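Local structure of telomerase reverse transcriptase (Candida tropicalis MYA-3404, 6ZD1) at residues K583-Y593 with R644-T655. The protein probably elongates telomeres as a reverse transcriptase, adding simple sequence repeats to chromosome ends by copying a template within the enzyme's RNA component. Residues are numbered along the deposited sequence; the frame is centred on the assembly and turned at random.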
loop_
_atom_site.group_PDB
_atom_site.type_symbol
_atom_site.label_atom_id
_atom_site.label_comp_id
_atom_site.label_asym_id
_atom_site.label_seq_id
_atom_site.Cartn_x
_atom_site.Cartn_y
_atom_site.Cartn_z
ATOM N N LYS A 583 -18.897 7.190 20.305
ATOM C CA LYS A 583 -18.776 7.969 19.079
ATOM C C LYS A 583 -17.393 8.593 18.965
ATOM O O LYS A 583 -16.763 8.531 17.903
ATOM C CB LYS A 583 -19.853 9.050 19.023
ATOM C CG LYS A 583 -20.014 9.664 17.640
ATOM C CD LYS A 583 -20.940 10.866 17.652
ATOM C CE LYS A 583 -20.307 12.050 18.360
ATOM N NZ LYS A 583 -21.176 13.254 18.270
ATOM N N ALA A 584 -16.892 9.175 20.058
ATOM C CA ALA A 584 -15.556 9.759 20.035
ATOM C C ALA A 584 -14.482 8.696 19.867
ATOM O O ALA A 584 -13.436 8.964 19.265
ATOM C CB ALA A 584 -15.307 10.556 21.316
ATOM N N LEU A 585 -14.734 7.482 20.361
ATOM C CA LEU A 585 -13.764 6.404 20.210
ATOM C C LEU A 585 -13.713 5.911 18.770
ATOM O O LEU A 585 -12.632 5.615 18.246
ATOM C CB LEU A 585 -14.108 5.249 21.151
ATOM C CG LEU A 585 -13.222 4.012 20.984
ATOM C CD1 LEU A 585 -11.873 4.231 21.654
ATOM C CD2 LEU A 585 -13.896 2.759 21.509
ATOM N N PHE A 586 -14.873 5.803 18.119
ATOM C CA PHE A 586 -14.897 5.271 16.763
ATOM C C PHE A 586 -14.330 6.268 15.759
ATOM O O PHE A 586 -13.658 5.864 14.804
ATOM C CB PHE A 586 -16.328 4.875 16.392
ATOM C CG PHE A 586 -16.879 3.739 17.219
ATOM C CD1 PHE A 586 -16.030 2.798 17.785
ATOM C CD2 PHE A 586 -18.247 3.612 17.428
ATOM C CE1 PHE A 586 -16.533 1.754 18.546
ATOM C CE2 PHE A 586 -18.757 2.569 18.184
ATOM C CZ PHE A 586 -17.897 1.639 18.745
ATOM N N SER A 587 -14.551 7.567 15.976
ATOM C CA SER A 587 -13.978 8.573 15.086
ATOM C C SER A 587 -12.461 8.600 15.196
ATOM O O SER A 587 -11.760 8.720 14.185
ATOM C CB SER A 587 -14.557 9.952 15.396
ATOM O OG SER A 587 -15.906 10.045 14.976
ATOM N N ASN A 588 -11.942 8.512 16.418
ATOM C CA ASN A 588 -10.497 8.477 16.604
ATOM C C ASN A 588 -9.898 7.205 16.014
ATOM O O ASN A 588 -8.862 7.256 15.339
ATOM C CB ASN A 588 -10.169 8.600 18.090
ATOM C CG ASN A 588 -8.688 8.577 18.365
ATOM O OD1 ASN A 588 -8.101 7.515 18.564
ATOM N ND2 ASN A 588 -8.070 9.751 18.379
ATOM N N LEU A 589 -10.547 6.055 16.237
ATOM C CA LEU A 589 -10.029 4.801 15.698
ATOM C C LEU A 589 -10.184 4.732 14.184
ATOM O O LEU A 589 -9.418 4.028 13.516
ATOM C CB LEU A 589 -10.721 3.608 16.356
ATOM C CG LEU A 589 -10.399 3.338 17.826
ATOM C CD1 LEU A 589 -11.167 2.130 18.321
ATOM C CD2 LEU A 589 -8.902 3.148 18.039
ATOM N N LYS A 590 -11.150 5.453 13.618
ATOM C CA LYS A 590 -11.220 5.532 12.165
ATOM C C LYS A 590 -10.054 6.348 11.625
ATOM O O LYS A 590 -9.464 5.991 10.598
ATOM C CB LYS A 590 -12.561 6.128 11.731
ATOM C CG LYS A 590 -12.983 5.762 10.314
ATOM C CD LYS A 590 -12.304 6.650 9.306
ATOM C CE LYS A 590 -12.453 6.144 7.894
ATOM N NZ LYS A 590 -11.657 7.037 6.977
ATOM N N GLN A 591 -9.689 7.428 12.322
ATOM C CA GLN A 591 -8.480 8.164 11.970
ATOM C C GLN A 591 -7.245 7.281 12.084
ATOM O O GLN A 591 -6.400 7.267 11.182
ATOM C CB GLN A 591 -8.334 9.392 12.864
ATOM C CG GLN A 591 -9.215 10.537 12.448
ATOM C CD GLN A 591 -8.963 10.938 11.011
ATOM O OE1 GLN A 591 -7.867 11.385 10.661
ATOM N NE2 GLN A 591 -9.970 10.761 10.161
ATOM N N PHE A 592 -7.136 6.517 13.176
ATOM C CA PHE A 592 -5.976 5.651 13.364
ATOM C C PHE A 592 -5.876 4.613 12.255
ATOM O O PHE A 592 -4.784 4.352 11.734
ATOM C CB PHE A 592 -6.050 4.970 14.731
ATOM C CG PHE A 592 -5.040 3.870 14.918
ATOM C CD1 PHE A 592 -3.742 4.163 15.307
ATOM C CD2 PHE A 592 -5.390 2.544 14.715
ATOM C CE1 PHE A 592 -2.811 3.155 15.482
ATOM C CE2 PHE A 592 -4.461 1.533 14.886
ATOM C CZ PHE A 592 -3.169 1.839 15.271
ATOM N N TYR A 593 -7.009 4.025 11.866
ATOM C CA TYR A 593 -6.989 2.962 10.865
ATOM C C TYR A 593 -6.512 3.486 9.518
ATOM O O TYR A 593 -5.611 2.909 8.899
ATOM C CB TYR A 593 -8.380 2.343 10.740
ATOM C CG TYR A 593 -8.428 1.102 9.881
ATOM C CD1 TYR A 593 -8.214 -0.149 10.438
ATOM C CD2 TYR A 593 -8.698 1.178 8.520
ATOM C CE1 TYR A 593 -8.252 -1.289 9.666
ATOM C CE2 TYR A 593 -8.740 0.034 7.736
ATOM C CZ TYR A 593 -8.516 -1.196 8.319
ATOM O OH TYR A 593 -8.557 -2.344 7.562
ATOM N N ARG A 644 -24.651 1.812 15.700
ATOM C CA ARG A 644 -23.566 2.764 15.489
ATOM C C ARG A 644 -22.247 2.036 15.276
ATOM O O ARG A 644 -21.418 2.458 14.460
ATOM C CB ARG A 644 -23.474 3.718 16.679
ATOM C CG ARG A 644 -22.270 4.638 16.659
ATOM C CD ARG A 644 -22.286 5.593 17.844
ATOM N NE ARG A 644 -23.491 6.418 17.872
ATOM C CZ ARG A 644 -23.652 7.531 17.162
ATOM N NH1 ARG A 644 -22.685 7.950 16.355
ATOM N NH2 ARG A 644 -24.782 8.222 17.252
ATOM N N PHE A 645 -22.057 0.912 15.969
ATOM C CA PHE A 645 -20.834 0.138 15.807
ATOM C C PHE A 645 -20.758 -0.506 14.431
ATOM O O PHE A 645 -19.660 -0.657 13.880
ATOM C CB PHE A 645 -20.750 -0.929 16.897
ATOM C CG PHE A 645 -19.540 -1.813 16.792
ATOM C CD1 PHE A 645 -18.266 -1.281 16.901
ATOM C CD2 PHE A 645 -19.679 -3.180 16.608
ATOM C CE1 PHE A 645 -17.150 -2.098 16.816
ATOM C CE2 PHE A 645 -18.567 -4.001 16.522
ATOM C CZ PHE A 645 -17.300 -3.459 16.625
HETATM N N MSE A 646 -21.897 -0.865 13.850
HETATM C CA MSE A 646 -21.896 -1.534 12.555
HETATM C C MSE A 646 -21.585 -0.559 11.435
HETATM O O MSE A 646 -20.874 -0.896 10.487
HETATM C CB MSE A 646 -23.231 -2.212 12.301
HETATM C CG MSE A 646 -23.416 -3.475 13.115
HETATM SE SE MSE A 646 -25.143 -4.308 12.801
HETATM C CE MSE A 646 -25.943 -3.992 14.545
ATOM N N LYS A 647 -22.102 0.663 11.560
ATOM C CA LYS A 647 -21.707 1.712 10.629
ATOM C C LYS A 647 -20.203 1.925 10.682
ATOM O O LYS A 647 -19.555 2.088 9.643
ATOM C CB LYS A 647 -22.459 3.005 10.943
ATOM C CG LYS A 647 -23.934 2.943 10.583
ATOM C CD LYS A 647 -24.760 3.908 11.415
ATOM C CE LYS A 647 -26.243 3.698 11.165
ATOM N NZ LYS A 647 -27.082 4.395 12.174
ATOM N N PHE A 648 -19.628 1.895 11.888
ATOM C CA PHE A 648 -18.176 1.964 12.019
ATOM C C PHE A 648 -17.511 0.792 11.310
ATOM O O PHE A 648 -16.550 0.976 10.553
ATOM C CB PHE A 648 -17.783 2.001 13.499
ATOM C CG PHE A 648 -16.308 1.830 13.748
ATOM C CD1 PHE A 648 -15.439 2.905 13.626
ATOM C CD2 PHE A 648 -15.794 0.597 14.126
ATOM C CE1 PHE A 648 -14.082 2.752 13.868
ATOM C CE2 PHE A 648 -14.436 0.434 14.367
ATOM C CZ PHE A 648 -13.581 1.516 14.236
ATOM N N LEU A 649 -18.016 -0.426 11.524
ATOM C CA LEU A 649 -17.460 -1.570 10.805
ATOM C C LEU A 649 -17.630 -1.401 9.300
ATOM O O LEU A 649 -16.689 -1.636 8.533
ATOM C CB LEU A 649 -18.116 -2.869 11.271
ATOM C CG LEU A 649 -17.828 -3.325 12.703
ATOM C CD1 LEU A 649 -18.612 -4.584 13.001
ATOM C CD2 LEU A 649 -16.343 -3.558 12.921
ATOM N N HIS A 650 -18.810 -0.953 8.864
ATOM C CA HIS A 650 -19.051 -0.789 7.435
ATOM C C HIS A 650 -18.110 0.248 6.834
ATOM O O HIS A 650 -17.587 0.051 5.733
ATOM C CB HIS A 650 -20.508 -0.409 7.176
ATOM C CG HIS A 650 -20.860 -0.344 5.721
ATOM N ND1 HIS A 650 -20.620 0.770 4.946
ATOM C CD2 HIS A 650 -21.429 -1.257 4.899
ATOM C CE1 HIS A 650 -21.028 0.542 3.710
ATOM N NE2 HIS A 650 -21.522 -0.682 3.655
ATOM N N VAL A 651 -17.888 1.364 7.533
ATOM C CA VAL A 651 -16.921 2.350 7.053
ATOM C C VAL A 651 -15.516 1.751 7.007
ATOM O O VAL A 651 -14.775 1.950 6.037
ATOM C CB VAL A 651 -16.974 3.619 7.923
ATOM C CG1 VAL A 651 -15.789 4.511 7.621
ATOM C CG2 VAL A 651 -18.279 4.378 7.683
ATOM N N ILE A 652 -15.132 0.998 8.044
ATOM C CA ILE A 652 -13.790 0.414 8.093
ATOM C C ILE A 652 -13.599 -0.604 6.974
ATOM O O ILE A 652 -12.535 -0.659 6.343
ATOM C CB ILE A 652 -13.527 -0.218 9.476
ATOM C CG1 ILE A 652 -13.219 0.863 10.515
ATOM C CG2 ILE A 652 -12.391 -1.232 9.402
ATOM C CD1 ILE A 652 -12.050 1.751 10.147
ATOM N N ILE A 653 -14.604 -1.447 6.734
ATOM C CA ILE A 653 -14.491 -2.462 5.688
ATOM C C ILE A 653 -14.503 -1.819 4.303
ATOM O O ILE A 653 -13.724 -2.201 3.420
ATOM C CB ILE A 653 -15.611 -3.505 5.842
ATOM C CG1 ILE A 653 -15.437 -4.272 7.152
ATOM C CG2 ILE A 653 -15.619 -4.466 4.667
ATOM C CD1 ILE A 653 -16.492 -5.324 7.383
ATOM N N GLU A 654 -15.391 -0.844 4.090
ATOM C CA GLU A 654 -15.477 -0.174 2.794
ATOM C C GLU A 654 -14.176 0.536 2.442
ATOM O O GLU A 654 -13.732 0.493 1.288
ATOM C CB GLU A 654 -16.638 0.823 2.796
ATOM C CG GLU A 654 -17.867 0.374 2.021
ATOM C CD GLU A 654 -17.762 0.662 0.533
ATOM O OE1 GLU A 654 -16.697 1.142 0.090
ATOM O OE2 GLU A 654 -18.747 0.411 -0.192
ATOM N N THR A 655 -13.566 1.224 3.409
ATOM C CA THR A 655 -12.328 1.941 3.118
ATOM C C THR A 655 -11.218 0.978 2.716
ATOM O O THR A 655 -10.460 1.249 1.777
ATOM C CB THR A 655 -11.902 2.780 4.322
ATOM O OG1 THR A 655 -12.996 3.602 4.747
ATOM C CG2 THR A 655 -10.730 3.671 3.946
#
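F586 and F648 start the packing: their rings form an offset stack, centroids 4.8 Å apart and planes 24° from parallel. The F648 ring is a wedge driven between F586 and the flank of its own helix, with F586 CD1 over the centre of one face and I652 CG1 toward the rim of the other. Setting CG anti to the backbone N (chi1 170°) throws that ring across to the facing helix, where F648 CE1 comes 3.3 Å from F586 O and F648 CZ lies 4.1 Å from L589 CB. F586 CZ lies 3.5 Å from F645 CD1, the two rings meeting obliquely, which completes a cluster of three phenylalanines. These side chains join helices 582-596 and 642-664 of the helical C-terminal extension, the thumb of telomerase reverse transcriptase; the segments run almost parallel, 7° between axes 10.8 Å apart, while helix 609-637 packs against L589 and Y593. Further along, K590 is the knob in a hole made by F648, V651, I652 and T655. Its chain bends at chi2, and K590 CE then lies 3.7 Å from V651 CG1. T655 OG1, on the wall of that hole, donates to V651 O, which also accepts T655 N from the opposite face. I652 CG2 makes a CH-pi contact over the Y593 face, 4.1 Å from the ring centroid, and I652 CD1 packs beside Y593 CB and CG, while the tyrosine hydroxyl is hydrogen-bonded to T656 OG1. At the exposed end, the R644 guanidinium meets aliphatic K583, R644 NH1 to K583 CG at 3.4 Å.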